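Local coordinates for protein coclaurine N-methyltransferase (Coptis japonica, PDB 6GKV) that probably transfers a methyl group from S-adenosyl-L-methionine to the ring nitrogen of coclaurine and related tetrahydroisoquinolines in alkaloid biosynthesis, at residues I77-N89 with R294-F306. Numbering follows the deposited sequence.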
loop_
_atom_site.group_PDB
_atom_site.type_symbol
_atom_site.label_atom_id
_atom_site.label_comp_id
_atom_site.label_asym_id
_atom_site.label_seq_id
_atom_site.Cartn_x
_atom_site.Cartn_y
_atom_site.Cartn_z
ATOM N N ILE A 77 6.835 33.711 -6.740
ATOM C CA ILE A 77 6.105 34.259 -7.868
ATOM C C ILE A 77 5.327 35.497 -7.456
ATOM O O ILE A 77 4.655 35.481 -6.428
ATOM C CB ILE A 77 5.129 33.220 -8.454
ATOM C CG1 ILE A 77 5.817 31.847 -8.588
ATOM C CG2 ILE A 77 4.530 33.742 -9.769
ATOM C CD1 ILE A 77 7.127 31.869 -9.416
ATOM N N PRO A 78 5.421 36.574 -8.253
ATOM C CA PRO A 78 4.619 37.776 -8.012
ATOM C C PRO A 78 3.137 37.454 -7.864
ATOM O O PRO A 78 2.538 36.786 -8.713
ATOM C CB PRO A 78 4.879 38.638 -9.258
ATOM C CG PRO A 78 5.567 37.739 -10.236
ATOM C CD PRO A 78 6.312 36.748 -9.410
ATOM N N ILE A 79 2.567 37.937 -6.767
ATOM C CA ILE A 79 1.192 37.652 -6.407
ATOM C C ILE A 79 0.220 38.126 -7.492
ATOM O O ILE A 79 -0.788 37.459 -7.757
ATOM C CB ILE A 79 0.854 38.302 -5.039
ATOM C CG1 ILE A 79 -0.436 37.722 -4.466
ATOM C CG2 ILE A 79 0.847 39.837 -5.119
ATOM C CD1 ILE A 79 -0.252 36.349 -3.888
ATOM N N GLU A 80 0.555 39.250 -8.132
ATOM C CA GLU A 80 -0.274 39.868 -9.172
ATOM C C GLU A 80 -0.521 38.925 -10.346
ATOM O O GLU A 80 -1.562 39.001 -11.013
ATOM C CB GLU A 80 0.380 41.150 -9.690
ATOM C CG GLU A 80 1.395 41.772 -8.747
ATOM C CD GLU A 80 2.208 42.880 -9.413
ATOM O OE1 GLU A 80 2.181 42.988 -10.663
ATOM O OE2 GLU A 80 2.874 43.647 -8.680
ATOM N N PHE A 81 0.458 38.057 -10.599
ATOM C CA PHE A 81 0.334 37.008 -11.602
ATOM C C PHE A 81 -0.556 35.877 -11.104
ATOM O O PHE A 81 -1.318 35.305 -11.873
ATOM C CB PHE A 81 1.703 36.437 -11.980
ATOM C CG PHE A 81 1.622 35.252 -12.908
ATOM C CD1 PHE A 81 0.981 35.357 -14.144
ATOM C CD2 PHE A 81 2.161 34.031 -12.542
ATOM C CE1 PHE A 81 0.891 34.265 -15.003
ATOM C CE2 PHE A 81 2.076 32.939 -13.386
ATOM C CZ PHE A 81 1.440 33.057 -14.625
ATOM N N LEU A 82 -0.454 35.554 -9.820
ATOM C CA LEU A 82 -1.205 34.428 -9.282
ATOM C C LEU A 82 -2.715 34.729 -9.226
ATOM O O LEU A 82 -3.520 33.848 -9.487
ATOM C CB LEU A 82 -0.645 34.025 -7.903
ATOM C CG LEU A 82 0.763 33.418 -8.030
ATOM C CD1 LEU A 82 1.381 33.122 -6.681
ATOM C CD2 LEU A 82 0.777 32.150 -8.912
ATOM N N LYS A 83 -3.093 35.977 -8.947
ATOM C CA LYS A 83 -4.518 36.312 -8.873
ATOM C C LYS A 83 -5.196 36.209 -10.238
ATOM O O LYS A 83 -6.423 36.065 -10.317
ATOM C CB LYS A 83 -4.758 37.701 -8.287
ATOM C CG LYS A 83 -3.639 38.219 -7.385
ATOM C CD LYS A 83 -4.075 39.461 -6.601
ATOM C CE LYS A 83 -5.062 39.081 -5.493
ATOM N NZ LYS A 83 -5.029 40.055 -4.348
ATOM N N ILE A 84 -4.406 36.281 -11.306
ATOM C CA ILE A 84 -4.937 36.120 -12.648
ATOM C C ILE A 84 -5.030 34.629 -13.021
ATOM O O ILE A 84 -6.073 34.155 -13.497
ATOM C CB ILE A 84 -4.071 36.880 -13.648
ATOM C CG1 ILE A 84 -4.125 38.382 -13.356
ATOM C CG2 ILE A 84 -4.544 36.642 -15.064
ATOM C CD1 ILE A 84 -3.103 39.185 -14.122
ATOM N N MET A 85 -3.946 33.891 -12.795
ATOM C CA MET A 85 -3.941 32.489 -13.166
ATOM C C MET A 85 -4.757 31.643 -12.189
ATOM O O MET A 85 -5.545 30.807 -12.621
ATOM C CB MET A 85 -2.518 31.949 -13.262
ATOM C CG MET A 85 -2.468 30.576 -13.913
ATOM S SD MET A 85 -0.818 29.884 -14.115
ATOM C CE MET A 85 -0.516 29.189 -12.481
ATOM N N ASN A 86 -4.566 31.854 -10.884
ATOM C CA ASN A 86 -5.310 31.098 -9.870
ATOM C C ASN A 86 -6.688 31.715 -9.667
ATOM O O ASN A 86 -6.945 32.833 -10.126
ATOM C CB ASN A 86 -4.562 31.050 -8.532
ATOM C CG ASN A 86 -3.214 30.332 -8.622
ATOM O OD1 ASN A 86 -2.809 29.858 -9.693
ATOM N ND2 ASN A 86 -2.509 30.264 -7.492
ATOM N N GLY A 87 -7.571 30.985 -8.982
ATOM C CA GLY A 87 -8.892 31.487 -8.619
ATOM C C GLY A 87 -8.841 32.409 -7.410
ATOM O O GLY A 87 -7.768 32.891 -7.050
ATOM N N SER A 88 -9.991 32.637 -6.774
ATOM C CA SER A 88 -10.121 33.625 -5.690
ATOM C C SER A 88 -9.240 33.415 -4.457
ATOM O O SER A 88 -8.886 34.392 -3.789
ATOM C CB SER A 88 -11.565 33.691 -5.208
ATOM O OG SER A 88 -12.393 34.347 -6.126
ATOM N N ASN A 89 -8.926 32.162 -4.123
ATOM C CA ASN A 89 -8.133 31.859 -2.928
ATOM C C ASN A 89 -6.661 31.604 -3.241
ATOM O O ASN A 89 -5.856 31.383 -2.332
ATOM C CB ASN A 89 -8.697 30.644 -2.175
ATOM C CG ASN A 89 -10.205 30.687 -2.015
ATOM O OD1 ASN A 89 -10.949 30.216 -2.876
ATOM N ND2 ASN A 89 -10.659 31.255 -0.906
ATOM N N ARG A 294 -7.200 30.885 -18.084
ATOM C CA ARG A 294 -7.073 32.193 -17.464
ATOM C C ARG A 294 -5.851 32.944 -17.951
ATOM O O ARG A 294 -5.878 34.160 -18.038
ATOM C CB ARG A 294 -7.043 32.064 -15.946
ATOM C CG ARG A 294 -8.414 31.796 -15.389
ATOM C CD ARG A 294 -8.407 31.460 -13.910
ATOM N NE ARG A 294 -9.782 31.357 -13.446
ATOM C CZ ARG A 294 -10.366 32.242 -12.651
ATOM N NH1 ARG A 294 -9.684 33.285 -12.192
ATOM N NH2 ARG A 294 -11.630 32.064 -12.300
ATOM N N LEU A 295 -4.780 32.221 -18.260
ATOM C CA LEU A 295 -3.621 32.838 -18.890
ATOM C C LEU A 295 -4.024 33.501 -20.207
ATOM O O LEU A 295 -4.133 34.720 -20.285
ATOM C CB LEU A 295 -2.519 31.806 -19.129
ATOM C CG LEU A 295 -1.816 31.286 -17.882
ATOM C CD1 LEU A 295 -0.647 30.378 -18.245
ATOM C CD2 LEU A 295 -1.355 32.463 -17.051
ATOM N N ASP A 296 -4.297 32.674 -21.214
ATOM C CA ASP A 296 -4.662 33.107 -22.575
ATOM C C ASP A 296 -5.720 34.212 -22.681
ATOM O O ASP A 296 -5.754 34.964 -23.652
ATOM C CB ASP A 296 -5.156 31.893 -23.368
ATOM C CG ASP A 296 -4.105 30.814 -23.486
ATOM O OD1 ASP A 296 -2.901 31.161 -23.445
ATOM O OD2 ASP A 296 -4.485 29.627 -23.603
ATOM N N ALA A 297 -6.594 34.293 -21.691
ATOM C CA ALA A 297 -7.664 35.279 -21.706
ATOM C C ALA A 297 -7.184 36.623 -21.141
ATOM O O ALA A 297 -7.826 37.660 -21.329
ATOM C CB ALA A 297 -8.867 34.747 -20.918
ATOM N N ASN A 298 -6.050 36.610 -20.447
ATOM C CA ASN A 298 -5.533 37.843 -19.866
ATOM C C ASN A 298 -4.106 38.100 -20.289
ATOM O O ASN A 298 -3.307 38.616 -19.511
ATOM C CB ASN A 298 -5.599 37.800 -18.343
ATOM C CG ASN A 298 -6.955 37.411 -17.835
ATOM O OD1 ASN A 298 -7.867 38.239 -17.731
ATOM N ND2 ASN A 298 -7.105 36.140 -17.516
ATOM N N LEU A 299 -3.783 37.728 -21.520
ATOM C CA LEU A 299 -2.467 38.001 -22.066
ATOM C C LEU A 299 -2.254 39.504 -22.171
ATOM O O LEU A 299 -1.124 39.981 -22.105
ATOM C CB LEU A 299 -2.299 37.335 -23.431
ATOM C CG LEU A 299 -2.238 35.815 -23.288
ATOM C CD1 LEU A 299 -2.251 35.120 -24.645
ATOM C CD2 LEU A 299 -1.013 35.420 -22.474
ATOM N N ASP A 300 -3.347 40.248 -22.314
ATOM C CA ASP A 300 -3.261 41.698 -22.431
ATOM C C ASP A 300 -2.681 42.357 -21.162
ATOM O O ASP A 300 -2.040 43.399 -21.262
ATOM C CB ASP A 300 -4.637 42.301 -22.780
ATOM C CG ASP A 300 -5.732 41.922 -21.786
ATOM O OD1 ASP A 300 -5.634 40.843 -21.162
ATOM O OD2 ASP A 300 -6.700 42.707 -21.639
ATOM N N VAL A 301 -2.884 41.747 -19.991
ATOM C CA VAL A 301 -2.378 42.278 -18.714
ATOM C C VAL A 301 -1.154 41.493 -18.206
ATOM O O VAL A 301 -0.320 42.018 -17.453
ATOM C CB VAL A 301 -3.497 42.282 -17.622
ATOM C CG1 VAL A 301 -4.193 40.941 -17.565
ATOM C CG2 VAL A 301 -2.949 42.644 -16.242
ATOM N N ILE A 302 -1.029 40.244 -18.640
ATOM C CA ILE A 302 0.107 39.418 -18.238
ATOM C C ILE A 302 1.379 39.804 -19.004
ATOM O O ILE A 302 2.469 39.844 -18.434
ATOM C CB ILE A 302 -0.199 37.923 -18.435
ATOM C CG1 ILE A 302 -1.311 37.492 -17.467
ATOM C CG2 ILE A 302 1.047 37.076 -18.216
ATOM C CD1 ILE A 302 -1.656 36.005 -17.513
ATOM N N LYS A 303 1.235 40.116 -20.288
ATOM C CA LYS A 303 2.376 40.483 -21.125
ATOM C C LYS A 303 3.125 41.725 -20.586
ATOM O O LYS A 303 4.342 41.675 -20.415
ATOM C CB LYS A 303 1.919 40.702 -22.576
ATOM C CG LYS A 303 3.010 41.100 -23.550
ATOM C CD LYS A 303 3.588 39.866 -24.215
ATOM C CE LYS A 303 4.791 40.191 -25.065
ATOM N NZ LYS A 303 5.265 38.972 -25.757
ATOM N N PRO A 304 2.414 42.843 -20.319
ATOM C CA PRO A 304 3.151 43.957 -19.718
ATOM C C PRO A 304 3.701 43.642 -18.328
ATOM O O PRO A 304 4.733 44.187 -17.935
ATOM C CB PRO A 304 2.099 45.071 -19.651
ATOM C CG PRO A 304 1.181 44.770 -20.775
ATOM C CD PRO A 304 1.072 43.276 -20.754
ATOM N N MET A 305 3.027 42.770 -17.594
ATOM C CA MET A 305 3.498 42.413 -16.268
ATOM C C MET A 305 4.820 41.645 -16.328
ATOM O O MET A 305 5.704 41.846 -15.489
ATOM C CB MET A 305 2.439 41.595 -15.549
ATOM C CG MET A 305 2.882 41.064 -14.211
ATOM S SD MET A 305 1.623 39.978 -13.550
ATOM C CE MET A 305 0.218 41.093 -13.409
ATOM N N PHE A 306 4.942 40.765 -17.322
ATOM C CA PHE A 306 6.130 39.930 -17.487
ATOM C C PHE A 306 7.280 40.727 -18.114
ATOM O O PHE A 306 8.454 40.481 -17.824
ATOM C CB PHE A 306 5.810 38.693 -18.338
ATOM C CG PHE A 306 5.164 37.563 -17.565
ATOM C CD1 PHE A 306 4.679 37.763 -16.283
ATOM C CD2 PHE A 306 5.071 36.284 -18.120
ATOM C CE1 PHE A 306 4.090 36.712 -15.571
ATOM C CE2 PHE A 306 4.494 35.233 -17.415
ATOM C CZ PHE A 306 3.999 35.446 -16.139
#
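The ring of F81 fits as a knob into a hole formed by L295, I302, M305 and F306. Its CG is anti to the backbone N (chi1 174°), which carries the ring across to helix 299-306. F306 puts CZ over one face, 3.5 Å from F81 CE1, with ring planes inclined at 56°. I302 CD1 meets the edge of the F81 ring, and L295 CD2 lies 3.5 Å from F81 CE1. Replacing F81 by alanine is likely to open a gap among L295, I302, M305 and F306. Helices 79-85 and 299-306 run nearly antiparallel, and their axes come within 10.9 Å of each other. They lie beside the seven-stranded sheet of the Rossmann-like methyltransferase fold. The N86 side chain is about 7 Å from the bound S-adenosyl-L-homocysteine. I84 CG2 packs on N298 CB at 3.6 Å, while I84 CD1 meets the M305 methyl CE tip to tip at 3.9 Å. M305 bends at its last torsion (chi3 -61°), and CE lies 3.7 Å from E80 CB. M85 lays CG and SD against L295 CD2. R294 runs extended past the end of helix 79-85, with CD 3.2 Å from M85 O and G87 CA over one guanidinium face.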